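Gp15 protein (Listeria phage PSA, PDB 6R5W) serves as the receptor binding protein of the phage, a homotrimer that probably recognises the Listeria cell surface through its C-terminal β-domain, the part following its helical stem. Local coordinates at residues A79-F84 with T112-D117. Sequence-based numbering, arbitrary orientation.
With CD (cadmium ion), chain G.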
loop_
_atom_site.group_PDB
_atom_site.type_symbol
_atom_site.label_atom_id
_atom_site.label_comp_id
_atom_site.label_asym_id
_atom_site.label_seq_id
_atom_site.Cartn_x
_atom_site.Cartn_y
_atom_site.Cartn_z
ATOM N N ALA A 79 -10.320 10.964 13.224
ATOM C CA ALA A 79 -9.975 9.617 12.776
ATOM C C ALA A 79 -9.529 9.659 11.326
ATOM O O ALA A 79 -10.297 10.027 10.429
ATOM C CB ALA A 79 -11.168 8.667 12.949
ATOM N N ARG A 80 -8.299 9.226 11.082
ATOM C CA ARG A 80 -7.777 9.147 9.726
ATOM C C ARG A 80 -7.746 7.697 9.313
ATOM O O ARG A 80 -7.513 6.814 10.152
ATOM C CB ARG A 80 -6.381 9.733 9.649
ATOM C CG ARG A 80 -6.393 11.210 10.023
ATOM C CD ARG A 80 -5.022 11.883 9.922
ATOM N NE ARG A 80 -5.142 13.340 10.297
ATOM C CZ ARG A 80 -4.958 13.821 11.519
ATOM N NH1 ARG A 80 -4.662 13.032 12.571
ATOM N NH2 ARG A 80 -5.045 15.113 11.746
ATOM N N TYR A 81 -8.039 7.438 8.057
ATOM C CA TYR A 81 -8.145 6.034 7.647
ATOM C C TYR A 81 -7.718 5.817 6.204
ATOM O O TYR A 81 -7.801 6.717 5.354
ATOM C CB TYR A 81 -9.551 5.501 7.871
ATOM C CG TYR A 81 -10.666 6.238 7.151
ATOM C CD1 TYR A 81 -11.248 7.420 7.703
ATOM C CD2 TYR A 81 -11.169 5.754 5.962
ATOM C CE1 TYR A 81 -12.292 8.069 7.040
ATOM C CE2 TYR A 81 -12.253 6.391 5.303
ATOM C CZ TYR A 81 -12.772 7.546 5.834
ATOM O OH TYR A 81 -13.788 8.186 5.151
ATOM N N ILE A 82 -7.243 4.613 5.956
ATOM C CA ILE A 82 -6.650 4.245 4.682
ATOM C C ILE A 82 -7.277 2.951 4.190
ATOM O O ILE A 82 -7.325 1.974 4.939
ATOM C CB ILE A 82 -5.139 4.045 4.818
ATOM C CG1 ILE A 82 -4.461 5.268 5.413
ATOM C CG2 ILE A 82 -4.491 3.743 3.429
ATOM C CD1 ILE A 82 -2.905 5.015 5.835
ATOM N N LYS A 83 -7.606 2.890 2.911
ATOM C CA LYS A 83 -8.149 1.668 2.332
ATOM C C LYS A 83 -7.047 0.642 2.095
ATOM O O LYS A 83 -6.007 0.955 1.526
ATOM C CB LYS A 83 -8.867 1.996 1.003
ATOM C CG LYS A 83 -9.527 0.809 0.353
ATOM C CD LYS A 83 -10.211 1.232 -0.964
ATOM C CE LYS A 83 -10.988 0.068 -1.625
ATOM N NZ LYS A 83 -10.036 -0.925 -2.238
ATOM N N PHE A 84 -7.287 -0.603 2.545
ATOM C CA PHE A 84 -6.454 -1.737 2.214
ATOM C C PHE A 84 -7.375 -2.853 1.795
ATOM O O PHE A 84 -8.043 -3.421 2.643
ATOM C CB PHE A 84 -5.596 -2.182 3.393
ATOM C CG PHE A 84 -4.468 -1.236 3.641
ATOM C CD1 PHE A 84 -3.383 -1.224 2.770
ATOM C CD2 PHE A 84 -4.527 -0.329 4.690
ATOM C CE1 PHE A 84 -2.335 -0.323 2.995
ATOM C CE2 PHE A 84 -3.512 0.553 4.895
ATOM C CZ PHE A 84 -2.426 0.551 4.061
ATOM N N THR A 112 -20.273 4.170 11.843
ATOM C CA THR A 112 -20.507 2.734 11.694
ATOM C C THR A 112 -19.621 2.070 10.616
ATOM O O THR A 112 -19.237 0.901 10.749
ATOM C CB THR A 112 -22.007 2.466 11.402
ATOM O OG1 THR A 112 -22.414 3.082 10.179
ATOM C CG2 THR A 112 -22.842 3.018 12.523
ATOM N N PHE A 113 -19.321 2.766 9.501
ATOM C CA PHE A 113 -18.456 2.128 8.521
ATOM C C PHE A 113 -16.991 1.966 9.018
ATOM O O PHE A 113 -16.181 1.289 8.336
ATOM C CB PHE A 113 -18.446 2.869 7.172
ATOM C CG PHE A 113 -17.671 4.190 7.168
ATOM C CD1 PHE A 113 -18.226 5.347 7.632
ATOM C CD2 PHE A 113 -16.383 4.244 6.671
ATOM C CE1 PHE A 113 -17.541 6.538 7.606
ATOM C CE2 PHE A 113 -15.683 5.431 6.670
ATOM C CZ PHE A 113 -16.271 6.572 7.142
ATOM N N LEU A 114 -16.636 2.550 10.166
ATOM C CA LEU A 114 -15.320 2.321 10.765
ATOM C C LEU A 114 -15.422 1.390 11.967
ATOM O O LEU A 114 -14.562 1.399 12.827
ATOM C CB LEU A 114 -14.676 3.647 11.145
ATOM C CG LEU A 114 -14.394 4.541 9.933
ATOM C CD1 LEU A 114 -13.667 5.784 10.436
ATOM C CD2 LEU A 114 -13.573 3.818 8.856
ATOM N N ALA A 115 -16.494 0.589 12.070
ATOM C CA ALA A 115 -16.555 -0.377 13.169
ATOM C C ALA A 115 -15.392 -1.368 13.071
ATOM O O ALA A 115 -15.021 -1.794 11.976
ATOM C CB ALA A 115 -17.888 -1.142 13.122
ATOM N N PRO A 116 -14.801 -1.781 14.196
ATOM C CA PRO A 116 -13.643 -2.687 14.136
ATOM C C PRO A 116 -14.007 -4.126 13.781
ATOM O O PRO A 116 -15.102 -4.595 14.108
ATOM C CB PRO A 116 -13.066 -2.621 15.561
ATOM C CG PRO A 116 -14.235 -2.271 16.404
ATOM C CD PRO A 116 -15.111 -1.340 15.556
ATOM N N ASP A 117 -13.055 -4.840 13.191
ATOM C CA ASP A 117 -13.126 -6.296 13.092
ATOM C C ASP A 117 -12.782 -6.850 14.468
ATOM O O ASP A 117 -11.625 -6.840 14.872
ATOM C CB ASP A 117 -12.198 -6.843 12.025
ATOM C CG ASP A 117 -12.495 -8.301 11.676
ATOM O OD1 ASP A 117 -13.474 -8.764 12.226
ATOM O OD2 ASP A 117 -11.748 -8.928 10.928
HETATM CD CD CD G . -13.254 -10.736 10.723
HETATM O O HOH W 1 -14.248 -9.363 8.667
HETATM O O HOH W 2 -15.363 -11.837 11.230
HETATM O O HOH W 3 -11.948 -11.926 12.575
HETATM O O HOH W 4 -11.861 -12.151 9.134
#
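In the β-domain that follows the long helical stem of this trimer, an aromatic-aliphatic cluster packs the antiparallel sheet containing strand 72-84 against the connection between strands 105-109 and 122-127. Y81, on strand 72-84, meets F113 and L114 of that connection without any hydrogen bond between the segments. The two rings form an offset edge-to-face pair: their centroids are 5.5 Å apart, their planes stand at 70°, and the edge of F113 is turned toward the face of Y81. F113 CE2 approaches obliquely, beyond the rim of the Y81 ring, and comes within 3.7 Å of Y81 CZ, at the hydroxyl-bearing end. L114 supplies a CH-π contact from the same side of the Y81 plane, its CD2 lying 4.3 Å from the Y81 centroid and only 16° off the ring normal, while its other methyl, CD1, reaches Y81 CD1 at 4.0 Å. With chi1 at 58°, Y81 CG lies between the backbone N and the carbonyl carbon, and the ring meets F113 and L114.

D117 binds a cadmium ion bidentate, with OD1 at 2.5 Å and OD2 at 2.4 Å from the metal, and four waters complete the six contacts around it. R87 hydrogen-bonds to D117 OD2, so protein as well as metal holds the carboxylate. The connection is tied to strand 159-167 by the bond between L114 O and Y166 OH, and F88 adds an edge-to-face partner for Y81. Subunit packing lies close by, since R80 touches D117 of a second subunit and F84 meets F84 of a third. Within the connection, A115 N donates to T112 O at 3.1 Å, closing the turn that presents F113 and L114. Y81 OH sits near the plane of the F113 ring at its edge, 3.6 Å from F113 CZ.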